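Long-range contact in molybdopterin-guanine dinucleotide biosynthesis protein B (Bacillus subtilis subsp. spizizenii, PDB 4OYH), which binds GTP, hydrolyses it weakly, and may act as an adapter in the biosynthesis and use of the molybdopterin guanine dinucleotide cofactor: residues Y116-I121 / L131-T136. The protein carries 2 engineered substitutions. Numbering follows the deposited sequence.
Sequences YPKVVI and LKTVNT. With SO4 (sulfate ion), chain H.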
loop_
_atom_site.group_PDB
_atom_site.type_symbol
_atom_site.label_atom_id
_atom_site.label_comp_id
_atom_site.label_asym_id
_atom_site.label_seq_id
_atom_site.Cartn_x
_atom_site.Cartn_y
_atom_site.Cartn_z
ATOM N N TYR A 116 -10.349 11.316 17.332
ATOM C CA TYR A 116 -9.016 11.301 17.946
ATOM C C TYR A 116 -8.532 12.677 18.221
ATOM O O TYR A 116 -9.051 13.648 17.679
ATOM C CB TYR A 116 -8.043 10.518 17.076
ATOM C CG TYR A 116 -8.606 9.170 16.795
ATOM C CD1 TYR A 116 -8.587 8.170 17.784
ATOM C CD2 TYR A 116 -9.243 8.899 15.599
ATOM C CE1 TYR A 116 -9.154 6.926 17.558
ATOM C CE2 TYR A 116 -9.817 7.656 15.354
ATOM C CZ TYR A 116 -9.764 6.664 16.350
ATOM O OH TYR A 116 -10.314 5.429 16.116
ATOM N N PRO A 117 -7.588 12.795 19.151
ATOM C CA PRO A 117 -7.123 14.137 19.483
ATOM C C PRO A 117 -6.577 14.812 18.227
ATOM O O PRO A 117 -6.040 14.112 17.390
ATOM C CB PRO A 117 -6.020 13.905 20.500
ATOM C CG PRO A 117 -6.195 12.486 20.970
ATOM C CD PRO A 117 -6.841 11.749 19.847
ATOM N N LYS A 118 -6.686 16.121 18.091
ATOM C CA LYS A 118 -6.288 16.723 16.852
ATOM C C LYS A 118 -5.798 18.103 17.065
ATOM O O LYS A 118 -6.145 18.748 18.024
ATOM C CB LYS A 118 -7.434 16.710 15.869
ATOM C CG LYS A 118 -8.770 17.059 16.419
ATOM C CD LYS A 118 -9.839 16.769 15.392
ATOM C CE LYS A 118 -10.083 15.295 15.175
ATOM N NZ LYS A 118 -11.045 14.703 16.145
ATOM N N VAL A 119 -4.908 18.509 16.182
ATOM C CA VAL A 119 -4.387 19.856 16.197
ATOM C C VAL A 119 -5.068 20.567 15.009
ATOM O O VAL A 119 -5.186 19.990 13.918
ATOM C CB VAL A 119 -2.850 19.819 16.128
ATOM C CG1 VAL A 119 -2.288 21.113 15.609
ATOM C CG2 VAL A 119 -2.297 19.486 17.518
ATOM N N VAL A 120 -5.591 21.761 15.252
ATOM C CA VAL A 120 -6.340 22.515 14.239
ATOM C C VAL A 120 -5.478 23.690 13.820
ATOM O O VAL A 120 -5.034 24.442 14.674
ATOM C CB VAL A 120 -7.716 23.026 14.762
ATOM C CG1 VAL A 120 -8.432 23.888 13.719
ATOM C CG2 VAL A 120 -8.597 21.873 15.144
ATOM N N ILE A 121 -5.206 23.787 12.522
ATOM C CA ILE A 121 -4.546 24.937 11.887
ATOM C C ILE A 121 -5.595 25.900 11.318
ATOM O O ILE A 121 -6.432 25.502 10.513
ATOM C CB ILE A 121 -3.663 24.570 10.719
ATOM C CG1 ILE A 121 -2.990 23.215 10.899
ATOM C CG2 ILE A 121 -2.659 25.698 10.453
ATOM C CD1 ILE A 121 -2.065 23.134 12.022
ATOM N N LEU A 131 -14.592 24.209 10.623
ATOM C CA LEU A 131 -13.861 23.038 11.110
ATOM C C LEU A 131 -14.541 22.651 12.425
ATOM O O LEU A 131 -14.176 23.100 13.506
ATOM C CB LEU A 131 -12.360 23.324 11.278
ATOM C CG LEU A 131 -11.709 23.934 10.040
ATOM C CD1 LEU A 131 -10.380 24.598 10.369
ATOM C CD2 LEU A 131 -11.539 22.880 8.941
ATOM N N LYS A 132 -15.587 21.853 12.281
ATOM C CA LYS A 132 -16.445 21.448 13.376
ATOM C C LYS A 132 -15.935 20.090 13.858
ATOM O O LYS A 132 -15.947 19.122 13.096
ATOM C CB LYS A 132 -17.913 21.388 12.884
ATOM C CG LYS A 132 -18.993 21.311 13.971
ATOM C CD LYS A 132 -19.060 19.919 14.646
ATOM C CE LYS A 132 -18.720 19.965 16.155
ATOM N NZ LYS A 132 -18.222 18.677 16.743
ATOM N N THR A 133 -15.467 19.994 15.094
ATOM C CA THR A 133 -14.948 18.700 15.545
ATOM C C THR A 133 -14.563 18.620 17.012
ATOM O O THR A 133 -14.379 19.630 17.697
ATOM C CB THR A 133 -13.690 18.282 14.721
ATOM O OG1 THR A 133 -13.361 16.909 14.993
ATOM C CG2 THR A 133 -12.505 19.195 15.025
ATOM N N VAL A 134 -14.386 17.383 17.451
ATOM C CA VAL A 134 -14.098 17.074 18.842
ATOM C C VAL A 134 -12.644 16.671 19.052
ATOM O O VAL A 134 -11.923 16.283 18.126
ATOM C CB VAL A 134 -15.021 15.937 19.373
ATOM C CG1 VAL A 134 -16.482 16.273 19.089
ATOM C CG2 VAL A 134 -14.688 14.625 18.727
ATOM N N ASN A 135 -12.251 16.820 20.308
ATOM C CA ASN A 135 -11.005 16.356 20.851
ATOM C C ASN A 135 -9.852 17.174 20.352
ATOM O O ASN A 135 -8.768 16.656 20.060
ATOM C CB ASN A 135 -10.796 14.868 20.544
ATOM C CG ASN A 135 -9.894 14.212 21.560
ATOM O OD1 ASN A 135 -9.482 14.844 22.534
ATOM N ND2 ASN A 135 -9.584 12.953 21.350
ATOM N N THR A 136 -10.088 18.473 20.298
ATOM C CA THR A 136 -9.103 19.418 19.817
ATOM C C THR A 136 -8.162 19.728 20.956
ATOM O O THR A 136 -8.625 20.156 22.010
ATOM C CB THR A 136 -9.765 20.719 19.316
ATOM O OG1 THR A 136 -10.612 20.412 18.209
ATOM C CG2 THR A 136 -8.715 21.742 18.895
HETATM S S SO4 H . -13.403 19.718 22.330
HETATM O O1 SO4 H . -14.684 20.349 21.994
HETATM O O2 SO4 H . -13.491 18.277 22.446
HETATM O O3 SO4 H . -12.517 20.022 21.227
HETATM O O4 SO4 H . -12.876 20.222 23.582
#
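The side chain of Tyr-116 packs on Leu-91 and Ile-95 of helix 91-100, and within 116-121 Tyr-116 O accepts a hydrogen bond from Lys-118 NZ (2.7 Å). Pro-117 lies alongside Asn-135, pointing the same way; ND2 of Asn-135 lies over the pyrrolidine ring, 3.4 Å from CG of Pro-117, and is held there by the carbonyl of Pro-115. Lys-118 does most of the work. Its backbone N donates to Asn-135 O (2.9 Å) from above the carbonyl plane with a bent N-H···O angle of 135°. Its side chain leaves in the crowded position between backbone N and carbonyl carbon (chi1 42°), then bends at chi3 and chi4, so that NZ meets Val-134 O in the carbonyl plane at 2.7 Å. Ala-114 O is a further acceptor, so three carbonyls surround the buried ammonium; Thr-133 OG1, already bonded to Lys-112 O, adds a weak fourth contact. Val-120 CG1 touches Leu-131 CD1 (3.9 Å) as the side chains pass in opposite directions, and Val-120 CG2 meets Thr-136 CG2, the side chains crossing at about a right angle. Beyond, Ile-121 packs on Ser-21, a likely GTP-binding residue. In 131-136 the backbone amides of Asn-135 and Thr-136 bind a sulfate, probably from crystallisation. The Lys-118/Thr-136 bridge starts the parallel pairing of strands 118-122 and 136-141, joined by a beta-alpha-beta crossover through helix 127-130, as expected of a P-loop NTPase fold.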